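Side-chain contacts in subclass B3 metallo-beta-lactamase (PDB 7LUU), which hydrolyses beta-lactam antibiotics at an active site that holds two zinc ions: residues 243-246 against 247-251; 252-255 against 256-259; 286-289 against 290-294. All coordinates share one frame; numbering follows the deposited sequence.

Interaction 1 (243-246 against 247-251); sequences PIVK and GFEAS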
ATOM      1  N   PRO A 243      14.705 -14.282  -5.739  1.00 20.13           N
ATOM      2  CA  PRO A 243      14.510 -13.184  -4.755  1.00 20.48           C
ATOM      3  C   PRO A 243      13.066 -12.891  -4.480  1.00 19.47           C
ATOM      4  O   PRO A 243      12.751 -12.529  -3.330  1.00 21.00           O
ATOM      5  CB  PRO A 243      15.234 -11.992  -5.387  1.00 19.97           C
ATOM      6  CG  PRO A 243      16.319 -12.667  -6.261  1.00 21.66           C
ATOM      7  CD  PRO A 243      15.600 -13.884  -6.829  1.00 20.85           C
ATOM      8  N   ILE A 244      12.194 -13.019  -5.493  1.00 16.12           N
ATOM      9  CA  ILE A 244      10.752 -12.773  -5.306  1.00 15.54           C
ATOM     10  C   ILE A 244      10.140 -13.872  -4.427  1.00 17.08           C
ATOM     11  O   ILE A 244       9.356 -13.592  -3.513  1.00 18.59           O
ATOM     12  CB  ILE A 244      10.061 -12.677  -6.693  1.00 15.88           C
ATOM     13  CG1 ILE A 244      10.277 -11.316  -7.363  1.00 18.16           C
ATOM     14  CG2 ILE A 244       8.545 -13.027  -6.654  1.00 16.69           C
ATOM     15  CD1 ILE A 244       9.484 -10.142  -6.696  1.00 18.07           C
ATOM     16  N   VAL A 245      10.483 -15.140  -4.694  1.00 16.78           N
ATOM     17  CA  VAL A 245       9.927 -16.249  -3.931  1.00 19.42           C
ATOM     18  C   VAL A 245      10.473 -16.268  -2.501  1.00 18.00           C
ATOM     19  O   VAL A 245       9.717 -16.456  -1.546  1.00 20.03           O
ATOM     20  CB  VAL A 245      10.208 -17.567  -4.656  1.00 20.59           C
ATOM     21  CG1 VAL A 245       9.824 -18.722  -3.730  1.00 25.25           C
ATOM     22  CG2 VAL A 245       9.346 -17.575  -5.962  1.00 23.09           C
ATOM     23  N   LYS A 246      11.786 -16.080  -2.330  1.00 20.14           N
ATOM     24  CA  LYS A 246      12.322 -15.947  -0.975  1.00 19.67           C
ATOM     25  C   LYS A 246      11.710 -14.734  -0.298  1.00 21.98           C
ATOM     26  O   LYS A 246      11.546 -14.714   0.933  1.00 21.68           O
ATOM     27  CB  LYS A 246      13.838 -15.793  -1.049  1.00 26.22           C
ATOM     28  CG  LYS A 246      14.551 -17.116  -1.414  1.00 34.86           C
ATOM     29  CD  LYS A 246      13.764 -18.319  -0.874  1.00 52.14           C
ATOM     30  CE  LYS A 246      14.278 -19.728  -1.280  1.00 60.35           C
ATOM     31  NZ  LYS A 246      14.372 -20.659  -0.088  1.00 57.83           N
ATOM     32  N   GLY A 247      11.389 -13.717  -1.108  1.00 18.69           N
ATOM     33  CA  GLY A 247      10.714 -12.532  -0.576  1.00 20.57           C
ATOM     34  C   GLY A 247       9.367 -12.866   0.027  1.00 17.24           C
ATOM     35  O   GLY A 247       9.072 -12.489   1.177  1.00 18.06           O
ATOM     36  N   PHE A 248       8.573 -13.679  -0.687  1.00 16.13           N
ATOM     37  CA  PHE A 248       7.288 -14.092  -0.126  1.00 18.00           C
ATOM     38  C   PHE A 248       7.474 -14.835   1.195  1.00 19.20           C
ATOM     39  O   PHE A 248       6.700 -14.610   2.148  1.00 19.04           O
ATOM     40  CB  PHE A 248       6.534 -15.003  -1.102  1.00 18.09           C
ATOM     41  CG  PHE A 248       5.636 -14.262  -2.083  1.00 18.86           C
ATOM     42  CD1 PHE A 248       4.565 -13.499  -1.646  1.00 20.84           C
ATOM     43  CD2 PHE A 248       5.916 -14.304  -3.478  1.00 17.73           C
ATOM     44  CE1 PHE A 248       3.739 -12.791  -2.580  1.00 22.32           C
ATOM     45  CE2 PHE A 248       5.135 -13.571  -4.379  1.00 17.89           C
ATOM     46  CZ  PHE A 248       4.052 -12.883  -3.942  1.00 19.56           C
ATOM     47  N   GLU A 249       8.484 -15.708   1.270  1.00 18.59           N
ATOM     48  CA  GLU A 249       8.678 -16.467   2.504  1.00 19.15           C
ATOM     49  C   GLU A 249       8.988 -15.524   3.655  1.00 22.39           C
ATOM     50  O   GLU A 249       8.447 -15.688   4.756  1.00 19.49           O
ATOM     51  CB  GLU A 249       9.791 -17.502   2.316  1.00 24.55           C
ATOM     52  CG  GLU A 249       9.447 -18.518   1.249  1.00 38.23           C
ATOM     53  CD  GLU A 249      10.649 -19.372   0.761  1.00 57.51           C
ATOM     54  OE1 GLU A 249      11.796 -19.221   1.260  1.00 54.72           O
ATOM     55  OE2 GLU A 249      10.411 -20.213  -0.136  1.00 64.59           O
ATOM     56  N   ALA A 250       9.806 -14.485   3.401  1.00 19.72           N
ATOM     57  CA  ALA A 250      10.123 -13.527   4.465  1.00 19.39           C
ATOM     58  C   ALA A 250       8.893 -12.731   4.861  1.00 18.56           C
ATOM     59  O   ALA A 250       8.662 -12.466   6.051  1.00 19.54           O
ATOM     60  CB  ALA A 250      11.206 -12.561   3.984  1.00 20.61           C
ATOM     61  N   SER A 251       8.058 -12.409   3.882  1.00 16.92           N
ATOM     62  CA  SER A 251       6.818 -11.695   4.168  1.00 16.79           C
ATOM     63  C   SER A 251       5.890 -12.516   5.058  1.00 16.95           C
ATOM     64  O   SER A 251       5.234 -11.953   5.949  1.00 17.01           O
ATOM     65  CB  SER A 251       6.100 -11.374   2.872  1.00 17.05           C
ATOM     66  OG  SER A 251       6.837 -10.380   2.172  1.00 15.73           O
TER
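Four successive i-to-i+4 backbone bonds tie 243-246 to 247-251 as one helix; the first, Gly247 N to Pro243 O at 2.9 Å, is the most bent, with its donor 42° out of the carbonyl plane. The next three, given by Phe248, Glu249 and Ala250, run straighter. On the outer side Lys246 and Glu249 lie alongside each other and point the same way. Lys246 NZ and Glu249 OE1 form a salt bridge at 3.2 Å, though the hydrogen bond within it is weak. The lysine chain folds over to get there, its chi2 of -31° well off a staggered value, and its CD comes so close to the same OE1 that the exact placing of the lysine end is doubtful. The other oxygen, Glu249 OE2, faces Val245 CG1 at 3.9 Å. The helix is the crossover of a beta-alpha-beta unit between strands 216-223 and 262-265. On its buried side Ile244 and Phe248 stand side by side, CG2 of Ile244 4.1 Å from CE2 of Phe248, while Val245 CA sits at the ring's edge. The Phe248 side chain also touches helix 282-300 and comes within about 5 Å of that of the zinc ligand His200, and Ile244 packs on Met202, Tyr234 and Phe236.

Interaction 2 (252-255 against 256-259); sequences YRRM and GALK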
ATOM      1  N   TYR A 252       5.777 -13.819   4.798  1.00 17.49           N
ATOM      2  CA  TYR A 252       4.883 -14.636   5.610  1.00 18.26           C
ATOM      3  C   TYR A 252       5.375 -14.681   7.046  1.00 19.02           C
ATOM      4  O   TYR A 252       4.569 -14.606   7.984  1.00 21.19           O
ATOM      5  CB  TYR A 252       4.773 -16.047   5.028  1.00 19.14           C
ATOM      6  CG  TYR A 252       4.296 -16.067   3.619  1.00 18.60           C
ATOM      7  CD1 TYR A 252       3.465 -15.070   3.142  1.00 17.77           C
ATOM      8  CD2 TYR A 252       4.703 -17.112   2.754  1.00 22.01           C
ATOM      9  CE1 TYR A 252       3.033 -15.078   1.821  1.00 18.24           C
ATOM     10  CE2 TYR A 252       4.261 -17.158   1.429  1.00 20.60           C
ATOM     11  CZ  TYR A 252       3.399 -16.136   0.975  1.00 18.64           C
ATOM     12  OH  TYR A 252       2.983 -16.186  -0.347  1.00 20.22           O
ATOM     13  N   ARG A 253       6.701 -14.768   7.229  1.00 20.57           N
ATOM     14  CA  ARG A 253       7.284 -14.784   8.575  1.00 20.51           C
ATOM     15  C   ARG A 253       7.047 -13.450   9.279  1.00 20.02           C
ATOM     16  O   ARG A 253       6.632 -13.428  10.455  1.00 20.65           O
ATOM     17  CB  ARG A 253       8.795 -15.075   8.534  1.00 21.40           C
ATOM     18  CG  ARG A 253       9.176 -16.501   8.036  1.00 25.83           C
ATOM     19  CD  ARG A 253      10.697 -16.856   8.224  1.00 31.47           C
ATOM     20  NE  ARG A 253      11.607 -16.056   7.401  1.00 37.05           N
ATOM     21  CZ  ARG A 253      11.974 -16.377   6.150  1.00 28.81           C
ATOM     22  NH1 ARG A 253      11.511 -17.478   5.571  1.00 42.77           N
ATOM     23  NH2 ARG A 253      12.797 -15.605   5.493  1.00 32.39           N
ATOM     24  N   ARG A 254       7.198 -12.345   8.538  1.00 19.04           N
ATOM     25  CA  ARG A 254       6.948 -11.018   9.100  1.00 19.57           C
ATOM     26  C   ARG A 254       5.495 -10.892   9.496  1.00 20.48           C
ATOM     27  O   ARG A 254       5.166 -10.447  10.612  1.00 21.78           O
ATOM     28  CB  ARG A 254       7.313  -9.920   8.093  1.00 20.96           C
ATOM     29  CG  ARG A 254       6.846  -8.515   8.518  1.00 18.35           C
ATOM     30  CD  ARG A 254       7.574  -8.125   9.828  1.00 19.23           C
ATOM     31  NE  ARG A 254       9.017  -8.295   9.641  1.00 22.87           N
ATOM     32  CZ  ARG A 254       9.856  -8.764  10.567  1.00 25.41           C
ATOM     33  NH1 ARG A 254       9.413  -9.098  11.784  1.00 27.40           N
ATOM     34  NH2 ARG A 254      11.144  -8.937  10.280  1.00 33.29           N
ATOM     35  N   MET A 255       4.591 -11.225   8.564  1.00 17.95           N
ATOM     36  CA  MET A 255       3.166 -11.034   8.843  1.00 17.92           C
ATOM     37  C   MET A 255       2.675 -11.943   9.980  1.00 23.34           C
ATOM     38  O   MET A 255       1.770 -11.565  10.722  1.00 26.83           O
ATOM     39  CB  MET A 255       2.366 -11.290   7.555  1.00 19.39           C
ATOM     40  CG  MET A 255       2.577 -10.200   6.544  1.00 25.79           C
ATOM     41  SD  MET A 255       2.002  -8.531   7.051  1.00 31.61           S
ATOM     42  CE  MET A 255       0.299  -8.875   7.133  1.00 30.89           C
ATOM     43  N   GLY A 256       3.303 -13.091  10.184  1.00 24.59           N
ATOM     44  CA  GLY A 256       3.007 -13.912  11.351  1.00 30.91           C
ATOM     45  C   GLY A 256       3.546 -13.355  12.659  1.00 33.17           C
ATOM     46  O   GLY A 256       2.973 -13.647  13.718  1.00 34.64           O
ATOM     47  N   ALA A 257       4.612 -12.557  12.618  1.00 28.60           N
ATOM     48  CA  ALA A 257       5.220 -11.958  13.806  1.00 31.25           C
ATOM     49  C   ALA A 257       4.560 -10.654  14.254  1.00 31.20           C
ATOM     50  O   ALA A 257       4.712 -10.263  15.420  1.00 28.73           O
ATOM     51  CB  ALA A 257       6.708 -11.667  13.572  1.00 35.80           C
ATOM     52  N   LEU A 258       3.873  -9.938  13.363  1.00 21.98           N
ATOM     53  CA  LEU A 258       3.379  -8.625  13.715  1.00 21.46           C
ATOM     54  C   LEU A 258       2.298  -8.700  14.761  1.00 23.11           C
ATOM     55  O   LEU A 258       1.424  -9.568  14.715  1.00 25.29           O
ATOM     56  CB  LEU A 258       2.782  -7.933  12.483  1.00 19.59           C
ATOM     57  CG  LEU A 258       3.744  -7.320  11.525  1.00 24.01           C
ATOM     58  CD1 LEU A 258       3.024  -6.894  10.248  1.00 23.14           C
ATOM     59  CD2 LEU A 258       4.521  -6.171  12.214  1.00 27.43           C
ATOM     60  N   LYS A 259       2.325  -7.727  15.666  1.00 21.67           N
ATOM     61  CA  LYS A 259       1.172  -7.451  16.498  1.00 19.15           C
ATOM     62  C   LYS A 259       0.175  -6.758  15.571  1.00 21.74           C
ATOM     63  O   LYS A 259       0.508  -5.783  14.872  1.00 25.72           O
ATOM     64  CB  LYS A 259       1.548  -6.534  17.668  1.00 24.66           C
ATOM     65  CG  LYS A 259       0.466  -6.348  18.701  1.00 25.22           C
ATOM     66  CD  LYS A 259       0.218  -7.678  19.353  1.00 27.95           C
ATOM     67  CE  LYS A 259      -0.658  -7.613  20.583  1.00 35.53           C
ATOM     68  NZ  LYS A 259      -0.735  -9.001  21.155  1.00 35.69           N
TER
HETATM   69  O   HOH W   1       0.455 -11.559  13.180  1.00 20.74           O
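Arg254 O takes two backbone N-H groups where the helix runs out: Ala257 N at 3.0 Å, three residues on, and Leu258 N at 3.1 Å, four on and weak. The Ala257 donor stands well above the carbonyl plane, 65° out of it, and the same N-H shares itself with Arg253 O in a weak bond. One residue earlier, Gly256 N still makes an ordinary helical bond to Tyr252 O. A water lies 2.8 Å from Met255 O and 2.7 Å from Leu258 O, bridging the last turn to the chain that leaves it, and Gly256 O is bonded by Arg284 NH1 of helix 282-300. Of the side chains, Met255 and Leu258 meet at a slant, SD of Met255 touching CD1 of Leu258 at 3.7 Å. Met255 bends at both chi2 (-63°) and chi3, which curls its thioether end in among Ala223, Leu226, Cys283 and Tyr286. Leu258 continues inward onto Val221 and His195. Arg254 also curls, at its second and third torsions, and lays NH1 4.1 Å from Ala257 CB. With Leu258 the backbone turns extended, and the arrangement is that of a helix C-terminus in a beta-alpha-beta crossover, where helix 242-257 is released toward strand 262-265 of the metallo-beta-lactamase fold.

Interaction 3 (286-289 against 290-294); sequences YAER and SRRLL. With GOL (glycerol), chain B.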
ATOM      1  N   TYR A 286      -4.152 -13.531   6.618  1.00 15.04           N
ATOM      2  CA  TYR A 286      -3.829 -12.837   5.378  1.00 15.55           C
ATOM      3  C   TYR A 286      -2.620 -13.483   4.719  1.00 19.33           C
ATOM      4  O   TYR A 286      -2.594 -13.687   3.502  1.00 17.01           O
ATOM      5  CB  TYR A 286      -3.576 -11.369   5.699  1.00 16.17           C
ATOM      6  CG  TYR A 286      -3.262 -10.414   4.544  1.00 13.09           C
ATOM      7  CD1 TYR A 286      -4.261  -9.994   3.675  1.00 16.67           C
ATOM      8  CD2 TYR A 286      -1.946  -9.995   4.314  1.00 14.98           C
ATOM      9  CE1 TYR A 286      -3.977  -9.081   2.642  1.00 19.15           C
ATOM     10  CE2 TYR A 286      -1.647  -9.099   3.285  1.00 15.68           C
ATOM     11  CZ  TYR A 286      -2.651  -8.682   2.446  1.00 16.37           C
ATOM     12  OH  TYR A 286      -2.408  -7.754   1.478  1.00 16.76           O
ATOM     13  N   ALA A 287      -1.571 -13.738   5.506  1.00 18.65           N
ATOM     14  CA  ALA A 287      -0.374 -14.398   4.959  1.00 17.17           C
ATOM     15  C   ALA A 287      -0.704 -15.796   4.458  1.00 18.70           C
ATOM     16  O   ALA A 287      -0.215 -16.204   3.411  1.00 19.28           O
ATOM     17  CB  ALA A 287       0.706 -14.471   6.016  1.00 22.42           C
ATOM     18  N   GLU A 288      -1.508 -16.560   5.207  1.00 17.21           N
ATOM     19  CA  GLU A 288      -1.832 -17.920   4.763  1.00 19.79           C
ATOM     20  C   GLU A 288      -2.584 -17.910   3.441  1.00 22.17           C
ATOM     21  O   GLU A 288      -2.369 -18.807   2.598  1.00 21.36           O
ATOM     22  CB  GLU A 288      -2.662 -18.657   5.807  1.00 20.31           C
ATOM     23  CG  GLU A 288      -2.912 -20.126   5.387  1.00 37.41           C
ATOM     24  CD  GLU A 288      -1.603 -20.918   5.136  1.00 56.45           C
ATOM     25  OE1 GLU A 288      -0.601 -20.775   5.901  1.00 61.41           O
ATOM     26  OE2 GLU A 288      -1.579 -21.665   4.128  1.00 60.92           O
ATOM     27  N   ARG A 289      -3.499 -16.934   3.255  1.00 20.05           N
ATOM     28  CA  ARG A 289      -4.174 -16.762   1.943  1.00 19.11           C
ATOM     29  C   ARG A 289      -3.176 -16.624   0.808  1.00 18.91           C
ATOM     30  O   ARG A 289      -3.304 -17.312  -0.237  1.00 19.39           O
ATOM     31  CB  ARG A 289      -5.149 -15.552   1.969  1.00 21.31           C
ATOM     32  CG  ARG A 289      -5.625 -15.026   0.542  1.00 25.27           C
ATOM     33  CD  ARG A 289      -6.491 -13.751   0.566  1.00 26.17           C
ATOM     34  NE  ARG A 289      -7.036 -13.502  -0.793  1.00 25.56           N
ATOM     35  CZ  ARG A 289      -6.345 -12.870  -1.760  1.00 25.33           C
ATOM     36  NH1 ARG A 289      -6.833 -12.721  -2.986  1.00 27.82           N
ATOM     37  NH2 ARG A 289      -5.142 -12.367  -1.482  1.00 24.43           N
ATOM     38  N   SER A 290      -2.159 -15.752   1.012  1.00 16.36           N
ATOM     39  CA  SER A 290      -1.119 -15.560   0.004  1.00 18.10           C
ATOM     40  C   SER A 290      -0.327 -16.845  -0.203  1.00 19.07           C
ATOM     41  O   SER A 290      -0.066 -17.248  -1.338  1.00 18.59           O
ATOM     42  CB  SER A 290      -0.187 -14.431   0.422  1.00 18.85           C
ATOM     43  OG  SER A 290       0.898 -14.342  -0.497  1.00 17.95           O
ATOM     44  N   ARG A 291       0.068 -17.489   0.897  1.00 17.28           N
ATOM     45  CA  ARG A 291       0.840 -18.722   0.762  1.00 17.79           C
ATOM     46  C   ARG A 291       0.097 -19.720  -0.091  1.00 21.58           C
ATOM     47  O   ARG A 291       0.715 -20.399  -0.947  1.00 20.88           O
ATOM     48  CB  ARG A 291       1.158 -19.309   2.132  1.00 19.57           C
ATOM     49  CG  ARG A 291       2.162 -20.471   2.051  1.00 25.28           C
ATOM     50  CD  ARG A 291       2.230 -21.154   3.422  1.00 32.11           C
ATOM     51  NE  ARG A 291       2.718 -20.276   4.506  1.00 32.94           N
ATOM     52  CZ  ARG A 291       4.000 -20.032   4.777  1.00 44.36           C
ATOM     53  NH1 ARG A 291       4.311 -19.247   5.816  1.00 44.65           N
ATOM     54  NH2 ARG A 291       4.976 -20.554   4.020  1.00 43.23           N
ATOM     55  N   ARG A 292      -1.225 -19.854   0.132  1.00 19.74           N
ATOM     56  CA  ARG A 292      -1.997 -20.817  -0.661  1.00 22.53           C
ATOM     57  C   ARG A 292      -2.027 -20.428  -2.138  1.00 23.84           C
ATOM     58  O   ARG A 292      -1.930 -21.300  -3.013  1.00 22.06           O
ATOM     59  CB  ARG A 292      -3.427 -20.933  -0.126  1.00 24.03           C
ATOM     60  CG  ARG A 292      -3.491 -21.586   1.279  1.00 30.01           C
ATOM     61  CD  ARG A 292      -4.965 -21.948   1.701  1.00 37.43           C
ATOM     62  NE  ARG A 292      -5.923 -20.879   1.339  1.00 53.19           N
ATOM     63  CZ  ARG A 292      -6.331 -19.882   2.136  1.00 53.91           C
ATOM     64  NH1 ARG A 292      -5.914 -19.814   3.404  1.00 49.95           N
ATOM     65  NH2 ARG A 292      -7.173 -18.954   1.661  1.00 47.22           N
ATOM     66  N   LEU A 293      -2.161 -19.128  -2.425  1.00 21.34           N
ATOM     67  CA  LEU A 293      -2.153 -18.687  -3.813  1.00 17.91           C
ATOM     68  C   LEU A 293      -0.789 -18.949  -4.465  1.00 18.48           C
ATOM     69  O   LEU A 293      -0.740 -19.331  -5.646  1.00 20.93           O
ATOM     70  CB  LEU A 293      -2.465 -17.201  -3.922  1.00 18.22           C
ATOM     71  CG  LEU A 293      -3.938 -16.870  -3.592  1.00 19.75           C
ATOM     72  CD1 LEU A 293      -3.995 -15.356  -3.420  1.00 20.74           C
ATOM     73  CD2 LEU A 293      -4.897 -17.316  -4.658  1.00 23.53           C
ATOM     74  N   LEU A 294       0.301 -18.682  -3.731  1.00 19.61           N
ATOM     75  CA  LEU A 294       1.658 -18.916  -4.260  1.00 19.00           C
ATOM     76  C   LEU A 294       1.863 -20.394  -4.545  1.00 19.84           C
ATOM     77  O   LEU A 294       2.340 -20.784  -5.620  1.00 18.33           O
ATOM     78  CB  LEU A 294       2.715 -18.425  -3.262  1.00 17.67           C
ATOM     79  CG  LEU A 294       4.157 -18.607  -3.758  1.00 19.61           C
ATOM     80  CD1 LEU A 294       4.465 -17.860  -5.065  1.00 19.35           C
ATOM     81  CD2 LEU A 294       5.105 -18.042  -2.656  1.00 23.01           C
TER
HETATM   82  C1  GOL B 322       1.169 -18.096   7.521  1.00 71.93           C
HETATM   83  O1  GOL B 322       1.422 -18.884   6.374  1.00 67.02           O
HETATM   84  C2  GOL B 322       2.527 -17.430   7.934  1.00 74.21           C
HETATM   85  O2  GOL B 322       3.519 -18.358   8.210  1.00 76.17           O
HETATM   86  C3  GOL B 322       2.216 -16.518   9.137  1.00 73.42           C
HETATM   87  O3  GOL B 322       1.722 -17.344  10.150  1.00 75.81           O
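The Arg291 guanidinium is approached at its edge, near its plane, by Glu288 OE1 and by O1 of a glycerol. That of Arg289 carries Leu293 CD1 over one face, 3.6 Å above the plane and toward the rim. That of Arg292 lies flat against the helix itself, with Arg289 CA 3.5 Å above one face and Glu288 O on a face as well. The glycerol, probably left from the crystallisation liquor, links the first pair: its O1 donates to Glu288 OE1 at 2.8 Å and receives Arg291 NE at 2.7 Å, while Arg291 NH1 reaches both O1 and O2. Directly, Glu288 OE1 and Arg291 NE are 3.6 Å apart, a long salt bridge, with carboxylate and guanidinium planes turned by 21°. With chi1 at -176° and a bend at chi2 (57°), the Glu288 carboxylate comes to lie beside the following turn, close to Arg291 and Arg292. Its OE2 then rests 3.4 Å from Arg292 CG, although that arginine's charged end stays farther off. All this sits on helix 282-300, which the Cys260-Cys283 disulfide joins at its start to the chain just after helix 242-257. Backbone bonds run regularly from Ser290, Arg291, Arg292 and Leu293 to the carbonyls four residues earlier. Polar groups reach the loop after strand 216-223: Arg289 NH2 bonds Asn227 OD1, Ser290 OG bonds Leu226 O and Tyr286 OH bonds Ser224 O. The Tyr286 side chain comes to about 7 Å from that of His267, a zinc ligand.

Interactions 1 and 2 follow each other on helix 242-257, their centres 13 Å apart, the first nearer the zinc site and the second at the helix end leading to strand 262-265. Interaction 3 comes later, on helix 282-300, with its centre 12 Å from that of interaction 1 and 13 Å from that of interaction 2. The two helices pack together: Phe248 of interaction 1 meets Leu294 and Ser290, and from interaction 2 Tyr252 OH lies 2.8 Å from Ser290 OG, a probable hydrogen bond, while Met255 touches Tyr286. Helix 282-300 thus packs on helix 242-257, and both helices bring a side chain close to a zinc ligand, Phe248 near His200 and Tyr286 near His267.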